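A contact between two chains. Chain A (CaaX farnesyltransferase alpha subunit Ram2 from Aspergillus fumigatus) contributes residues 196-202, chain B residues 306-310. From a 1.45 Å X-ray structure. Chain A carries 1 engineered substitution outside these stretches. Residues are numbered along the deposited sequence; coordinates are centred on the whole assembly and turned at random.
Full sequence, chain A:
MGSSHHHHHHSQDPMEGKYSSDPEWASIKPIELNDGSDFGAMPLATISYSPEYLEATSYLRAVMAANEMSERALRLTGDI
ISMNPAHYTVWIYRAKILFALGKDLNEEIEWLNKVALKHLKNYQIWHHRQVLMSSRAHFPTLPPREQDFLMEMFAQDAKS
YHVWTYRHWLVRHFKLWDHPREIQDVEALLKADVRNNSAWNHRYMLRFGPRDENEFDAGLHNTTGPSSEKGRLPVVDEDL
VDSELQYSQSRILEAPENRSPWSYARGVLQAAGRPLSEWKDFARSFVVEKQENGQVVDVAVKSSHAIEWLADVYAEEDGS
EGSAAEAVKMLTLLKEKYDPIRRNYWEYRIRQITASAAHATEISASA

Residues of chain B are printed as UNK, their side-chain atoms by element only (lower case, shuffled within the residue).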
# COMPACT_ATOMS: atom_id res chain seq x y z
N ASN A 196 -0.53 16.07 -12.28
CA ASN A 196 -1.40 14.94 -11.92
C ASN A 196 -0.82 13.62 -12.39
O ASN A 196 -0.99 13.22 -13.53
CB ASN A 196 -2.81 15.15 -12.48
CG ASN A 196 -3.76 14.08 -12.04
OD1 ASN A 196 -3.34 13.01 -11.58
ND2 ASN A 196 -5.05 14.32 -12.20
N ASN A 197 -0.10 12.97 -11.47
CA ASN A 197 0.58 11.75 -11.84
C ASN A 197 -0.38 10.65 -12.22
O ASN A 197 -0.00 9.77 -13.01
CB ASN A 197 1.47 11.24 -10.67
CG ASN A 197 2.44 10.21 -11.15
OD1 ASN A 197 3.40 10.55 -11.91
ND2 ASN A 197 2.28 8.95 -10.70
N SER A 198 -1.61 10.67 -11.68
CA SER A 198 -2.58 9.60 -12.05
C SER A 198 -2.92 9.70 -13.53
O SER A 198 -3.08 8.69 -14.26
CB SER A 198 -3.88 9.77 -11.26
OG SER A 198 -3.56 9.71 -9.86
N ALA A 199 -3.00 10.94 -14.04
CA ALA A 199 -3.29 11.12 -15.47
C ALA A 199 -2.09 10.68 -16.35
O ALA A 199 -2.29 10.08 -17.42
CB ALA A 199 -3.70 12.57 -15.72
N TRP A 200 -0.86 10.98 -15.90
CA TRP A 200 0.31 10.48 -16.62
C TRP A 200 0.34 8.96 -16.64
O TRP A 200 0.67 8.37 -17.67
CB TRP A 200 1.61 11.01 -15.97
CG TRP A 200 1.86 12.44 -16.29
CD1 TRP A 200 1.61 13.53 -15.47
CD2 TRP A 200 2.42 12.97 -17.51
NE1 TRP A 200 2.00 14.70 -16.12
CE2 TRP A 200 2.48 14.38 -17.38
CE3 TRP A 200 2.85 12.37 -18.72
CZ2 TRP A 200 2.97 15.22 -18.40
CZ3 TRP A 200 3.35 13.22 -19.74
CH2 TRP A 200 3.43 14.61 -19.55
N ASN A 201 -0.02 8.32 -15.51
CA ASN A 201 -0.01 6.87 -15.47
C ASN A 201 -1.01 6.27 -16.46
O ASN A 201 -0.72 5.27 -17.12
CB ASN A 201 -0.23 6.41 -14.01
CG ASN A 201 -0.26 4.90 -13.91
OD1 ASN A 201 0.81 4.26 -13.97
ND2 ASN A 201 -1.46 4.29 -13.90
N HIS A 202 -2.20 6.88 -16.51
CA HIS A 202 -3.22 6.38 -17.46
C HIS A 202 -2.74 6.65 -18.87
O HIS A 202 -2.95 5.81 -19.77
CB HIS A 202 -4.53 7.11 -17.19
CG HIS A 202 -5.71 6.48 -17.88
ND1 HIS A 202 -6.25 5.29 -17.43
CD2 HIS A 202 -6.47 6.87 -18.94
CE1 HIS A 202 -7.28 4.97 -18.20
NE2 HIS A 202 -7.41 5.90 -19.13
N UNK B 306 -2.63 -4.65 -12.07
CA UNK B 306 -1.82 -4.30 -13.28
C UNK B 306 -2.31 -3.02 -13.95
O UNK B 306 -3.53 -2.86 -14.19
c UNK B 306 -2.03 -5.51 -14.19
c UNK B 306 -2.97 -6.09 -12.02
c UNK B 306 -2.10 -6.66 -13.15
N UNK B 307 -1.36 -2.12 -14.25
CA UNK B 307 -1.67 -0.87 -14.95
C UNK B 307 -2.09 0.28 -14.06
O UNK B 307 -2.17 1.40 -14.57
N UNK B 308 -2.43 0.01 -12.79
CA UNK B 308 -2.77 1.14 -11.91
C UNK B 308 -1.51 1.92 -11.51
O UNK B 308 -0.39 1.60 -11.95
o UNK B 308 -4.90 0.30 -11.13
c UNK B 308 -3.55 0.61 -10.71
N UNK B 309 -1.69 2.95 -10.69
CA UNK B 309 -0.56 3.85 -10.41
C UNK B 309 0.32 3.29 -9.28
O UNK B 309 -0.15 2.72 -8.27
c UNK B 309 -1.17 5.18 -9.99
o UNK B 309 -0.09 8.58 -9.11
c UNK B 309 -0.81 7.57 -9.24
c UNK B 309 -0.11 6.27 -9.65
o UNK B 309 -2.06 7.60 -9.00
N UNK B 310 1.65 3.43 -9.49
CA UNK B 310 2.57 2.96 -8.42
C UNK B 310 2.24 3.60 -7.08
O UNK B 310 2.04 4.84 -7.02
c UNK B 310 4.01 3.31 -8.80
O HOH W 1 -1.49 10.81 -8.31
O HOH W 2 2.82 4.45 -11.87
O HOH W 3 1.03 1.46 -14.46
O HOH W 4 -0.25 2.44 -16.83

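Position 306 carries three side-chain carbons and no heteroatom. One of them lies within bonding distance of the backbone N, so the chain closes into a five-membered ring. Its CB stays 9.8 Å from Asn A201 ND2, the nearest atom of the chain A stretch, and makes no contact there. A ring fused to the backbone nitrogen identifies Pro B306.

Position 307 has no side-chain atoms at all, and its phi of 86° is a value that by itself favours the residue without a CB. An ideally placed CB would have nothing of the chain A stretch within 5.5 Å, so the contact itself does not demand its absence. This is Gly B307. The carbonyl O accepts a hydrogen bond from Asn A201 ND2 at 3.1 Å, with an N-H...O angle of 158°.

Position 308 shows one carbon followed by one oxygen, unbranched. CA-to-CB points away from the chain A stretch, and CB, the nearest side-chain atom, lies 5.3 Å from Asn A201 ND2; the oxygen is hydrogen-bonded elsewhere in the structure. A single carbon bearing a hydroxyl gives Ser B308.

Position 309 has three carbons in a row, the third carrying two oxygens, and its CA-to-CB bond points toward the chain A stretch. One oxygen lies 2.9 Å from Asn A197 ND2, the other 2.7 Å from Ser A198 OG. A carboxylate at the end of a three-carbon chain is Glu B309. With chi1 and chi2 both t, the chain is extended, which carries the carboxylate to the first turn of the helix. Asn A197 ND2 donates to OE2 at an angle of 170°, and Ser A198 OG donates to OE1.

Position 310 has one side-chain carbon, its CA-to-CB bond sideways to the chain A stretch, with CB 6.2 Å from Asn A201 OD1. A lone CB means Ala B310. Its backbone N donates to water 2, which in turn donates to Asn A201 OD1, at 2.8 and 2.9 Å from the water oxygen respectively.

The contact joins a helix start to an irregular segment. Asn A196 OD1 caps the helix by accepting from Ala A199 N at 3.2 Å and, weakly, from Ser A198 N at 2.9 Å. The two carboxylate oxygens of Glu B309 engage separate donors, while water 1 donates to Ser A198 OG and Glu B309 OE2, each at 2.8 Å. One turn along, Asn A201 reaches the backbone, directly through ND2 and by water through OD1. Together the two stretches bury 232 Å², both sides summed.

Chain B (306-310) PGSEA
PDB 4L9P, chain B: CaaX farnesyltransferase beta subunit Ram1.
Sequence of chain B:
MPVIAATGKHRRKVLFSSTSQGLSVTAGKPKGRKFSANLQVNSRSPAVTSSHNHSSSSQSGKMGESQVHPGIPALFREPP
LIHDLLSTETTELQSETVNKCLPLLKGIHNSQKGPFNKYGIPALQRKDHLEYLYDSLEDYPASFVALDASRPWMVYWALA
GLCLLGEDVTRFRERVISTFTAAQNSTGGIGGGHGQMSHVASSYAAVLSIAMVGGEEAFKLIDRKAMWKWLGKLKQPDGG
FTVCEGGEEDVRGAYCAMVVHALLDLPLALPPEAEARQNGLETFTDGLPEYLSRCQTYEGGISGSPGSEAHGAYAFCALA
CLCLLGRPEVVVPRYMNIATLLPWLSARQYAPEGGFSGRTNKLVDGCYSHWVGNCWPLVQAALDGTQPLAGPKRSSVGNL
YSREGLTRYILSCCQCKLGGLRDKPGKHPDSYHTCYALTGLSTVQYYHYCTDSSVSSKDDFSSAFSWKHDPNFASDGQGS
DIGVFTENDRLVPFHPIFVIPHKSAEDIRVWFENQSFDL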